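Local atomic coordinates of FAD:protein FMN transferase (Vibrio cholerae, PDB entry 6NXI), a protein that probably transfers the FMN moiety of FAD to a threonine hydroxyl of a target flavoprotein, using magnesium or manganese as cofactor. Residues Met50-Lys55 against Arg61-Thr66; Pro101-Trp106 against Tyr150-Thr155; Thr79-Ala84 against Glu133-Glu138. All blocks are in the same frame, centred on the assembly; numbering follows the deposited sequence. Where two conformers were deposited one is given.

Contact 1: residues Met50-Lys55 against Arg61-Thr66; sequences MSTYRK and RFNQHT. With FAD (flavin-adenine dinucleotide), chain B.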
# COMPACT_ATOMS: atom_id res chain seq x y z
N MET A 50 -3.67 -13.23 -2.63
CA MET A 50 -2.49 -12.35 -2.69
C MET A 50 -1.65 -12.32 -1.40
O MET A 50 -0.67 -11.53 -1.41
CB MET A 50 -2.92 -10.94 -3.10
CG MET A 50 -3.37 -10.97 -4.61
SD MET A 50 -3.96 -9.37 -5.19
CE MET A 50 -5.73 -9.58 -5.40
N SER A 51 -1.97 -13.10 -0.37
CA SER A 51 -1.14 -13.17 0.86
C SER A 51 0.15 -13.96 0.62
O SER A 51 0.08 -15.14 0.30
CB SER A 51 -1.85 -13.76 2.03
OG SER A 51 -0.97 -13.76 3.20
N THR A 52 1.31 -13.35 0.85
CA THR A 52 2.58 -14.12 0.85
C THR A 52 2.67 -15.09 2.02
O THR A 52 3.55 -15.98 1.95
CB THR A 52 3.80 -13.19 0.87
OG1 THR A 52 3.58 -12.32 1.99
CG2 THR A 52 3.96 -12.51 -0.46
N TYR A 53 1.88 -14.90 3.10
CA TYR A 53 1.97 -15.64 4.38
C TYR A 53 1.11 -16.91 4.33
O TYR A 53 1.25 -17.74 5.22
CB TYR A 53 1.57 -14.74 5.56
CG TYR A 53 2.55 -13.62 5.83
CD1 TYR A 53 3.52 -13.73 6.83
CD2 TYR A 53 2.43 -12.45 5.10
CE1 TYR A 53 4.35 -12.64 7.09
CE2 TYR A 53 3.30 -11.40 5.31
CZ TYR A 53 4.24 -11.49 6.31
OH TYR A 53 5.04 -10.38 6.48
N ARG A 54 0.17 -17.00 3.39
CA ARG A 54 -0.63 -18.23 3.16
C ARG A 54 0.04 -19.06 2.07
O ARG A 54 0.18 -18.60 0.95
CB ARG A 54 -2.07 -17.86 2.82
CG ARG A 54 -2.75 -17.07 3.93
CD ARG A 54 -4.26 -16.95 3.68
NE ARG A 54 -4.83 -16.12 4.73
CZ ARG A 54 -6.11 -15.87 4.93
NH1 ARG A 54 -7.03 -16.30 4.08
NH2 ARG A 54 -6.44 -15.09 5.94
N LYS A 55 0.48 -20.25 2.46
CA LYS A 55 1.32 -21.15 1.62
C LYS A 55 0.53 -21.58 0.37
O LYS A 55 1.17 -21.91 -0.62
CB LYS A 55 1.77 -22.36 2.44
CG LYS A 55 2.75 -22.05 3.56
CD LYS A 55 2.93 -23.19 4.56
CE LYS A 55 4.23 -23.13 5.34
NZ LYS A 55 4.09 -22.41 6.63
N ARG A 61 1.47 -19.83 -4.52
CA ARG A 61 1.63 -20.93 -5.51
C ARG A 61 2.44 -20.43 -6.71
O ARG A 61 3.23 -21.25 -7.26
CB ARG A 61 0.26 -21.52 -5.85
CG ARG A 61 -0.33 -22.23 -4.64
CD ARG A 61 -1.60 -22.94 -4.98
NE ARG A 61 -2.76 -22.12 -4.73
CZ ARG A 61 -3.57 -21.58 -5.66
NH1 ARG A 61 -3.34 -21.73 -6.96
NH2 ARG A 61 -4.58 -20.85 -5.25
N PHE A 62 2.29 -19.17 -7.14
CA PHE A 62 3.15 -18.61 -8.21
C PHE A 62 4.60 -18.55 -7.73
O PHE A 62 5.51 -18.86 -8.51
CB PHE A 62 2.67 -17.25 -8.68
CG PHE A 62 3.53 -16.65 -9.76
CD1 PHE A 62 3.69 -17.30 -10.98
CD2 PHE A 62 4.23 -15.48 -9.56
CE1 PHE A 62 4.47 -16.76 -11.98
CE2 PHE A 62 5.02 -14.94 -10.56
CZ PHE A 62 5.13 -15.57 -11.78
N ASN A 63 4.82 -18.10 -6.50
CA ASN A 63 6.19 -18.03 -5.93
C ASN A 63 6.77 -19.44 -5.90
O ASN A 63 8.00 -19.55 -6.11
CB ASN A 63 6.18 -17.32 -4.57
CG ASN A 63 5.84 -15.85 -4.74
OD1 ASN A 63 6.02 -15.30 -5.82
ND2 ASN A 63 5.35 -15.22 -3.67
N GLN A 64 5.96 -20.47 -5.63
CA GLN A 64 6.43 -21.89 -5.56
C GLN A 64 6.63 -22.47 -6.96
O GLN A 64 7.39 -23.47 -7.08
CB GLN A 64 5.48 -22.73 -4.73
CG GLN A 64 5.45 -22.28 -3.28
CD GLN A 64 4.14 -22.60 -2.62
OE1 GLN A 64 3.43 -23.51 -3.06
NE2 GLN A 64 3.79 -21.84 -1.59
N HIS A 65 6.05 -21.86 -7.98
CA HIS A 65 6.13 -22.32 -9.40
C HIS A 65 7.56 -22.11 -9.94
O HIS A 65 8.11 -21.04 -9.71
CB HIS A 65 5.04 -21.57 -10.16
CG HIS A 65 4.94 -21.88 -11.61
ND1 HIS A 65 4.36 -23.05 -12.05
CD2 HIS A 65 5.26 -21.16 -12.71
CE1 HIS A 65 4.33 -23.04 -13.36
NE2 HIS A 65 4.89 -21.92 -13.80
N THR A 66 8.17 -23.07 -10.66
CA THR A 66 9.61 -22.96 -11.07
C THR A 66 9.78 -22.77 -12.59
O THR A 66 10.72 -22.02 -12.97
CB THR A 66 10.40 -24.11 -10.45
OG1 THR A 66 9.77 -25.35 -10.76
CG2 THR A 66 10.51 -23.96 -8.95
PA FAD B . 3.84 -0.09 2.37
O1A FAD B . 4.71 1.05 2.75
O2A FAD B . 2.56 0.16 1.69
O5B FAD B . 4.67 -1.14 1.50
C5B FAD B . 5.78 -1.77 2.20
C4B FAD B . 5.78 -3.26 1.99
O4B FAD B . 5.92 -3.62 0.59
C3B FAD B . 6.95 -3.94 2.71
O3B FAD B . 6.54 -4.35 4.01
C2B FAD B . 7.32 -5.10 1.77
O2B FAD B . 6.48 -6.21 1.99
C1B FAD B . 7.03 -4.49 0.40
N9A FAD B . 8.10 -3.72 -0.20
C8A FAD B . 9.24 -3.18 0.41
N7A FAD B . 9.92 -2.43 -0.42
C5A FAD B . 9.26 -2.49 -1.63
C6A FAD B . 9.52 -1.91 -2.88
N6A FAD B . 10.54 -1.07 -3.13
N1A FAD B . 8.62 -2.14 -3.85
C2A FAD B . 7.59 -2.97 -3.60
N3A FAD B . 7.23 -3.57 -2.46
C4A FAD B . 8.13 -3.28 -1.50
N1 FAD B . 1.41 -9.58 7.63
C2 FAD B . 1.47 -10.61 8.54
O2 FAD B . 2.21 -10.52 9.55
N3 FAD B . 0.72 -11.73 8.40
C4 FAD B . -0.12 -11.92 7.33
O4 FAD B . -0.76 -12.96 7.22
C4X FAD B . -0.19 -10.88 6.35
N5 FAD B . -0.98 -11.03 5.31
C5X FAD B . -1.03 -10.02 4.38
C6 FAD B . -1.85 -10.18 3.24
C7 FAD B . -1.96 -9.22 2.26
C7M FAD B . -2.86 -9.45 1.07
C8 FAD B . -1.22 -8.02 2.41
C8M FAD B . -1.28 -6.93 1.37
C9 FAD B . -0.40 -7.85 3.53
C9A FAD B . -0.29 -8.83 4.53
N10 FAD B . 0.54 -8.70 5.65
C10 FAD B . 0.62 -9.71 6.59
C1' FAD B . 1.28 -7.44 5.88
C2' FAD B . 2.50 -7.27 5.05
O2' FAD B . 3.46 -8.28 5.36
C3' FAD B . 3.11 -5.89 5.33
O3' FAD B . 3.54 -5.75 6.67
C4' FAD B . 2.16 -4.73 5.12
O4' FAD B . 1.37 -4.98 3.96
C5' FAD B . 2.89 -3.40 5.05
O5' FAD B . 1.94 -2.39 4.64
P FAD B . 2.35 -0.86 4.76
O1P FAD B . 2.97 -0.57 6.05
O2P FAD B . 1.10 -0.17 4.26
O3P FAD B . 3.52 -0.87 3.69
O HOH W 1 4.73 -16.67 -0.97
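K55 and R61 mark the closest backbone approach, 7.1 Å between their CA atoms, as the irregular loop 50-55 runs past the last turn of helix 58-64. One direct hydrogen bond joins the segments: Q64 NE2 donates to K55 O at 2.8 Å with an N-H...O angle of 164°. The donor lies in the carbonyl plane on a lone pair, and the acceptor lies close to the amide plane of Q64, so both flat groups are well turned for the bond. The Q64 chain, extended beyond CG, carries the amide across to the loop. Deeper in, a water donates to T52 O and accepts from N63 ND2, the latter 3.1 Å away, while N63 OD1 takes the backbone N of V151.

The far side of the loop serves the cofactor. The Y53 ring lays one face against the flavin, with FAD N3 3.6 Å above the ring plane over its centre. With chi1 at -179°, S51 OG swings beside its carbonyl carbon, where it can accept from Y53 N at 3.1 Å, an ST turn that shapes the loop beside the flavin. At the start of the segment M50 packs on helices 75-90 and 157-171, and K144 of strand 141-144 reaches F62 and the end of helix 58-64.

Contact 2: residues Pro101-Trp106 against Tyr150-Thr155; sequences PLVNLW and YVDLST. With MG (magnesium ion), chain C; FAD (flavin-adenine dinucleotide), chain B.
Between P101 and Y150 the contact is apolar: the two side chains lie antiparallel alongside each other, P101 CD 3.8 Å from Y150 CB. A polar group meets an aromatic face next. N104 ND2 sits 3.5 Å above the Y150 ring plane, offset toward the rim on the CZ side, and the amide stands almost upright on the ring, 86° from its plane. Y150 CG is anti to the backbone N (chi1 -173°), which turns a face of the ring to N104 of helix 100-105.

No direct hydrogen bond joins the segments; a water bridges N104 OD1 and D152 OD2, weakly at D152. D152 OD2 also accepts from the ribose hydroxyl FAD O2B at 2.7 Å. V103 lies across this carboxylate, V103 CG1 3.6 Å from D152 OD2. D152 OD1 takes S154 OG on its syn lone pair at 2.7 Å and S154 N from above the carboxylate plane, closing an Asx turn.

Metal coordination comes last: T155 O binds magnesium at 2.3 Å and T155 OG1 at 2.6 Å, with D269, T273 and FAD O2A sharing the ion. T155 OG1 also donates to FAD O5B at 3.0 Å. The chemistry implies that one short loop holds both ribose and diphosphate, with D152 doubly anchored and thus fixed in rotation for its ribose bond.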
# COMPACT_ATOMS: atom_id res chain seq x y z
N PRO A 101 12.41 -11.57 -2.16
CA PRO A 101 13.57 -12.21 -1.53
C PRO A 101 14.31 -11.26 -0.58
O PRO A 101 14.84 -11.78 0.41
CB PRO A 101 14.42 -12.66 -2.75
CG PRO A 101 13.40 -12.81 -3.87
CD PRO A 101 12.48 -11.64 -3.62
N LEU A 102 14.35 -9.96 -0.88
CA LEU A 102 15.06 -8.95 -0.05
C LEU A 102 14.21 -8.57 1.15
O LEU A 102 14.73 -8.51 2.26
CB LEU A 102 15.38 -7.75 -0.94
CG LEU A 102 16.30 -8.04 -2.13
CD1 LEU A 102 16.19 -6.97 -3.17
CD2 LEU A 102 17.73 -8.16 -1.67
N VAL A 103 12.92 -8.39 0.95
CA VAL A 103 12.01 -8.13 2.11
C VAL A 103 12.16 -9.28 3.11
O VAL A 103 12.26 -9.08 4.32
CB VAL A 103 10.57 -8.01 1.60
CG1 VAL A 103 9.56 -8.00 2.74
CG2 VAL A 103 10.40 -6.79 0.69
N ASN A 104 12.18 -10.51 2.60
CA ASN A 104 12.27 -11.71 3.43
C ASN A 104 13.65 -11.74 4.10
O ASN A 104 13.69 -11.97 5.31
CB ASN A 104 12.00 -12.96 2.62
CG ASN A 104 10.58 -13.04 2.09
OD1 ASN A 104 9.75 -12.20 2.40
ND2 ASN A 104 10.35 -13.99 1.19
N LEU A 105 14.72 -11.47 3.36
CA LEU A 105 16.09 -11.46 3.93
C LEU A 105 16.17 -10.53 5.15
O LEU A 105 16.83 -10.89 6.15
CB LEU A 105 17.08 -11.06 2.84
CG LEU A 105 18.55 -11.01 3.28
CD1 LEU A 105 19.10 -12.41 3.53
CD2 LEU A 105 19.39 -10.29 2.25
N TRP A 106 15.62 -9.34 5.03
CA TRP A 106 15.78 -8.30 6.06
C TRP A 106 14.85 -8.52 7.25
O TRP A 106 14.93 -7.74 8.19
CB TRP A 106 15.64 -6.92 5.42
CG TRP A 106 16.85 -6.58 4.60
CD1 TRP A 106 16.94 -6.50 3.25
CD2 TRP A 106 18.18 -6.34 5.10
NE1 TRP A 106 18.22 -6.22 2.87
CE2 TRP A 106 18.99 -6.08 3.98
CE3 TRP A 106 18.71 -6.20 6.38
CZ2 TRP A 106 20.34 -5.77 4.09
CZ3 TRP A 106 20.04 -5.88 6.49
CH2 TRP A 106 20.83 -5.68 5.36
N TYR A 150 10.23 -14.15 -6.42
CA TYR A 150 9.25 -14.17 -5.31
C TYR A 150 8.57 -12.80 -5.29
O TYR A 150 9.22 -11.79 -5.02
CB TYR A 150 9.97 -14.48 -4.00
CG TYR A 150 9.12 -14.71 -2.78
CD1 TYR A 150 8.35 -13.70 -2.22
CD2 TYR A 150 9.08 -15.95 -2.14
CE1 TYR A 150 7.56 -13.93 -1.11
CE2 TYR A 150 8.29 -16.19 -1.03
CZ TYR A 150 7.55 -15.16 -0.48
OH TYR A 150 6.77 -15.43 0.61
N VAL A 151 7.31 -12.76 -5.68
CA VAL A 151 6.52 -11.50 -5.80
C VAL A 151 5.83 -11.30 -4.46
O VAL A 151 5.25 -12.25 -3.90
CB VAL A 151 5.49 -11.61 -6.95
CG1 VAL A 151 4.57 -10.42 -6.96
CG2 VAL A 151 6.18 -11.76 -8.30
N ASP A 152 5.90 -10.07 -3.98
CA ASP A 152 5.32 -9.59 -2.71
C ASP A 152 4.36 -8.45 -3.05
O ASP A 152 4.81 -7.47 -3.68
CB ASP A 152 6.46 -9.09 -1.85
CG ASP A 152 6.06 -8.49 -0.53
OD1 ASP A 152 4.87 -8.40 -0.25
OD2 ASP A 152 6.98 -8.14 0.23
N LEU A 153 3.06 -8.61 -2.79
CA LEU A 153 2.10 -7.54 -3.08
C LEU A 153 1.71 -6.80 -1.79
O LEU A 153 0.70 -6.11 -1.82
CB LEU A 153 0.88 -8.10 -3.81
CG LEU A 153 1.23 -8.81 -5.12
CD1 LEU A 153 -0.01 -9.46 -5.73
CD2 LEU A 153 1.88 -7.85 -6.08
N SER A 154 2.55 -6.84 -0.78
CA SER A 154 2.25 -6.17 0.53
C SER A 154 2.00 -4.68 0.35
O SER A 154 1.31 -4.06 1.20
CB SER A 154 3.41 -6.42 1.49
OG SER A 154 3.39 -7.78 1.88
N THR A 155 2.59 -4.09 -0.69
CA THR A 155 2.64 -2.63 -0.87
C THR A 155 1.38 -2.17 -1.54
O THR A 155 1.25 -0.96 -1.71
CB THR A 155 3.87 -2.21 -1.66
OG1 THR A 155 4.12 -0.83 -1.40
CG2 THR A 155 3.77 -2.42 -3.13
MG MG C . 2.24 0.83 -0.57
PA FAD B . 3.84 -0.09 2.37
O1A FAD B . 4.71 1.05 2.75
O2A FAD B . 2.56 0.16 1.69
O5B FAD B . 4.67 -1.14 1.50
C5B FAD B . 5.78 -1.77 2.20
C4B FAD B . 5.78 -3.26 1.99
O4B FAD B . 5.92 -3.62 0.59
C3B FAD B . 6.95 -3.94 2.71
O3B FAD B . 6.54 -4.35 4.01
C2B FAD B . 7.32 -5.10 1.77
O2B FAD B . 6.48 -6.21 1.99
C1B FAD B . 7.03 -4.49 0.40
N9A FAD B . 8.10 -3.72 -0.20
C8A FAD B . 9.24 -3.18 0.41
N7A FAD B . 9.92 -2.43 -0.42
C5A FAD B . 9.26 -2.49 -1.63
C6A FAD B . 9.52 -1.91 -2.88
N6A FAD B . 10.54 -1.07 -3.13
N1A FAD B . 8.62 -2.14 -3.85
C2A FAD B . 7.59 -2.97 -3.60
N3A FAD B . 7.23 -3.57 -2.46
C4A FAD B . 8.13 -3.28 -1.50
N1 FAD B . 1.41 -9.58 7.63
C2 FAD B . 1.47 -10.61 8.54
O2 FAD B . 2.21 -10.52 9.55
N3 FAD B . 0.72 -11.73 8.40
C4 FAD B . -0.12 -11.92 7.33
O4 FAD B . -0.76 -12.96 7.22
C4X FAD B . -0.19 -10.88 6.35
N5 FAD B . -0.98 -11.03 5.31
C5X FAD B . -1.03 -10.02 4.38
C6 FAD B . -1.85 -10.18 3.24
C7 FAD B . -1.96 -9.22 2.26
C7M FAD B . -2.86 -9.45 1.07
C8 FAD B . -1.22 -8.02 2.41
C8M FAD B . -1.28 -6.93 1.37
C9 FAD B . -0.40 -7.85 3.53
C9A FAD B . -0.29 -8.83 4.53
N10 FAD B . 0.54 -8.70 5.65
C10 FAD B . 0.62 -9.71 6.59
C1' FAD B . 1.28 -7.44 5.88
C2' FAD B . 2.50 -7.27 5.05
O2' FAD B . 3.46 -8.28 5.36
C3' FAD B . 3.11 -5.89 5.33
O3' FAD B . 3.54 -5.75 6.67
C4' FAD B . 2.16 -4.73 5.12
O4' FAD B . 1.37 -4.98 3.96
C5' FAD B . 2.89 -3.40 5.05
O5' FAD B . 1.94 -2.39 4.64
P FAD B . 2.35 -0.86 4.76
O1P FAD B . 2.97 -0.57 6.05
O2P FAD B . 1.10 -0.17 4.26
O3P FAD B . 3.52 -0.87 3.69
O HOH W 2 7.97 -10.77 0.71

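Contact 3: residues Thr79-Ala84 against Glu133-Glu138; sequences TVVKEA and EHLTIE
I137 reaches across to the helix with its CD1, which comes to 3.6 Å from K82 CA and rests against the backbone itself. The isoleucine CG1 branch stands anti to the carbonyl carbon and continues fully extended through chi2, so the methyl is delivered at the full length of the side chain. Its other branch, CG2, meets the lysine from a different quarter: K82 NZ lies 3.7 Å from I137 CG2, the two side chains set nearly perpendicular. K82 runs extended through chi1 and chi2, then bends at chi3 and chi4 (-47° and -78°), which folds the ammonium end back over the isoleucine. This is van der Waals contact, in which the lysine folds over the solvent-facing side of I137.

Toward the interior the partner changes to V81. Its CG1 methyl touches both strand residues, V81 CG1 lying 3.9 Å from L135 CD2 and 4.0 Å from I137 CD1. The valine runs counter to I137, whereas it meets L135 at a slant. No hydrogen bond crosses between the segments, and their contact is made by van der Waals packing.

The next shell explains the spacing. L135 and I137 both point at the helix because they are two apart on a strand, while T136 between them turns away and bonds S143 through its hydroxyl. In the backbone, T136 pairs with S143 of strand 141-144, and H134 with D145 just beyond the strands. On the helix, L78 and I85 also touch I137.

The axes of the helical segment 79-84 and strand 135-138 approach to 9.7 Å, at 128° between their N-to-C directions. The strand is an outer member of a three-stranded antiparallel sheet, and helix 75-90, to which the segment belongs, turns its other flanks to helices 157-171 and 265-278.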
# COMPACT_ATOMS: atom_id res chain seq x y z
N THR A 79 -5.22 -7.84 -12.08
CA THR A 79 -5.43 -6.39 -12.00
C THR A 79 -4.34 -5.79 -11.10
O THR A 79 -3.78 -4.74 -11.46
CB THR A 79 -6.84 -6.07 -11.52
OG1 THR A 79 -7.72 -6.65 -12.51
CG2 THR A 79 -7.06 -4.58 -11.36
N VAL A 80 -4.08 -6.41 -9.94
CA VAL A 80 -3.10 -5.86 -8.98
C VAL A 80 -1.68 -5.98 -9.51
O VAL A 80 -0.92 -5.01 -9.47
CB VAL A 80 -3.27 -6.54 -7.61
CG1 VAL A 80 -2.16 -6.12 -6.66
CG2 VAL A 80 -4.67 -6.26 -7.06
N VAL A 81 -1.35 -7.09 -10.16
CA VAL A 81 0.03 -7.22 -10.71
C VAL A 81 0.22 -6.24 -11.88
O VAL A 81 1.28 -5.61 -11.98
CB VAL A 81 0.37 -8.67 -11.10
CG1 VAL A 81 1.73 -8.73 -11.77
CG2 VAL A 81 0.37 -9.55 -9.86
N LYS A 82 -0.79 -6.05 -12.72
CA LYS A 82 -0.69 -5.08 -13.83
C LYS A 82 -0.43 -3.67 -13.29
O LYS A 82 0.41 -2.96 -13.88
CB LYS A 82 -1.96 -5.11 -14.66
CG LYS A 82 -1.88 -4.32 -15.95
CD LYS A 82 -3.08 -4.55 -16.85
CE LYS A 82 -3.43 -6.02 -17.03
NZ LYS A 82 -2.55 -6.74 -17.99
N GLU A 83 -1.12 -3.32 -12.23
CA GLU A 83 -0.98 -1.98 -11.60
C GLU A 83 0.42 -1.92 -11.01
O GLU A 83 1.08 -0.92 -11.18
CB GLU A 83 -2.08 -1.74 -10.58
CG GLU A 83 -2.00 -0.34 -10.00
CD GLU A 83 -2.30 0.82 -10.94
OE1 GLU A 83 -2.49 0.61 -12.20
OE2 GLU A 83 -2.28 1.97 -10.41
N ALA A 84 0.90 -2.97 -10.40
CA ALA A 84 2.26 -2.97 -9.83
C ALA A 84 3.32 -2.71 -10.92
O ALA A 84 4.37 -1.99 -10.66
CB ALA A 84 2.57 -4.27 -9.12
N GLU A 133 11.94 -6.97 -14.45
CA GLU A 133 12.16 -7.41 -15.86
C GLU A 133 11.89 -8.92 -15.96
O GLU A 133 11.61 -9.39 -17.11
CB GLU A 133 13.57 -7.05 -16.35
CG GLU A 133 14.69 -7.78 -15.61
CD GLU A 133 15.14 -7.25 -14.25
OE1 GLU A 133 14.58 -6.18 -13.80
OE2 GLU A 133 16.16 -7.84 -13.69
N HIS A 134 11.97 -9.64 -14.84
CA HIS A 134 11.83 -11.12 -14.78
C HIS A 134 10.36 -11.55 -14.83
O HIS A 134 10.11 -12.76 -15.02
CB HIS A 134 12.52 -11.74 -13.57
CG HIS A 134 13.99 -11.54 -13.52
ND1 HIS A 134 14.89 -12.14 -14.43
CD2 HIS A 134 14.74 -10.86 -12.64
CE1 HIS A 134 16.12 -11.80 -14.10
NE2 HIS A 134 16.06 -11.03 -12.98
N LEU A 135 9.44 -10.60 -14.65
CA LEU A 135 8.00 -10.86 -14.48
C LEU A 135 7.29 -10.35 -15.74
O LEU A 135 7.47 -9.17 -16.06
CB LEU A 135 7.50 -10.12 -13.23
CG LEU A 135 6.00 -10.29 -12.92
CD1 LEU A 135 5.65 -11.75 -12.62
CD2 LEU A 135 5.61 -9.42 -11.75
N THR A 136 6.47 -11.19 -16.37
CA THR A 136 5.64 -10.73 -17.52
C THR A 136 4.19 -11.19 -17.33
O THR A 136 3.93 -12.25 -16.70
CB THR A 136 6.29 -11.13 -18.85
OG1 THR A 136 6.63 -12.51 -18.79
CG2 THR A 136 7.57 -10.37 -19.12
N ILE A 137 3.30 -10.41 -17.94
CA ILE A 137 1.85 -10.72 -18.01
C ILE A 137 1.52 -11.13 -19.45
O ILE A 137 1.94 -10.44 -20.40
CB ILE A 137 1.01 -9.53 -17.56
CG1 ILE A 137 1.27 -9.22 -16.08
CG2 ILE A 137 -0.45 -9.79 -17.85
CD1 ILE A 137 0.47 -8.06 -15.55
N GLU A 138 0.85 -12.27 -19.58
CA GLU A 138 0.38 -12.80 -20.89
C GLU A 138 -1.07 -13.25 -20.67
O GLU A 138 -1.28 -14.30 -20.00
CB GLU A 138 1.26 -13.95 -21.40
CG GLU A 138 2.66 -13.54 -21.82
CD GLU A 138 3.46 -14.66 -22.45
OE1 GLU A 138 3.29 -14.88 -23.66
OE2 GLU A 138 4.21 -15.36 -21.71

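Overall arrangement
Contact 2 is buried, contact 3 is partly buried and contact 1 lies at the surface, and their chemistry follows. Contacts 1 and 2 both touch FAD: the first offers mainly aromatic contact to the flavin end, the second polar groups and metal ligands to the rest of the cofactor. Contact 3, largely apolar and edged by a lysine, stands back from FAD. All three adjoin: contacts 1 and 2 meet where Y150 and V151 abut T52 and N63, F62 packs on L135 between 1 and 3, and L153 rests on V80 and V81 between 2 and 3. Contact 1 closes within a short stretch of chain, whereas 2 and 3 bridge more than forty residues and alternate in sequence.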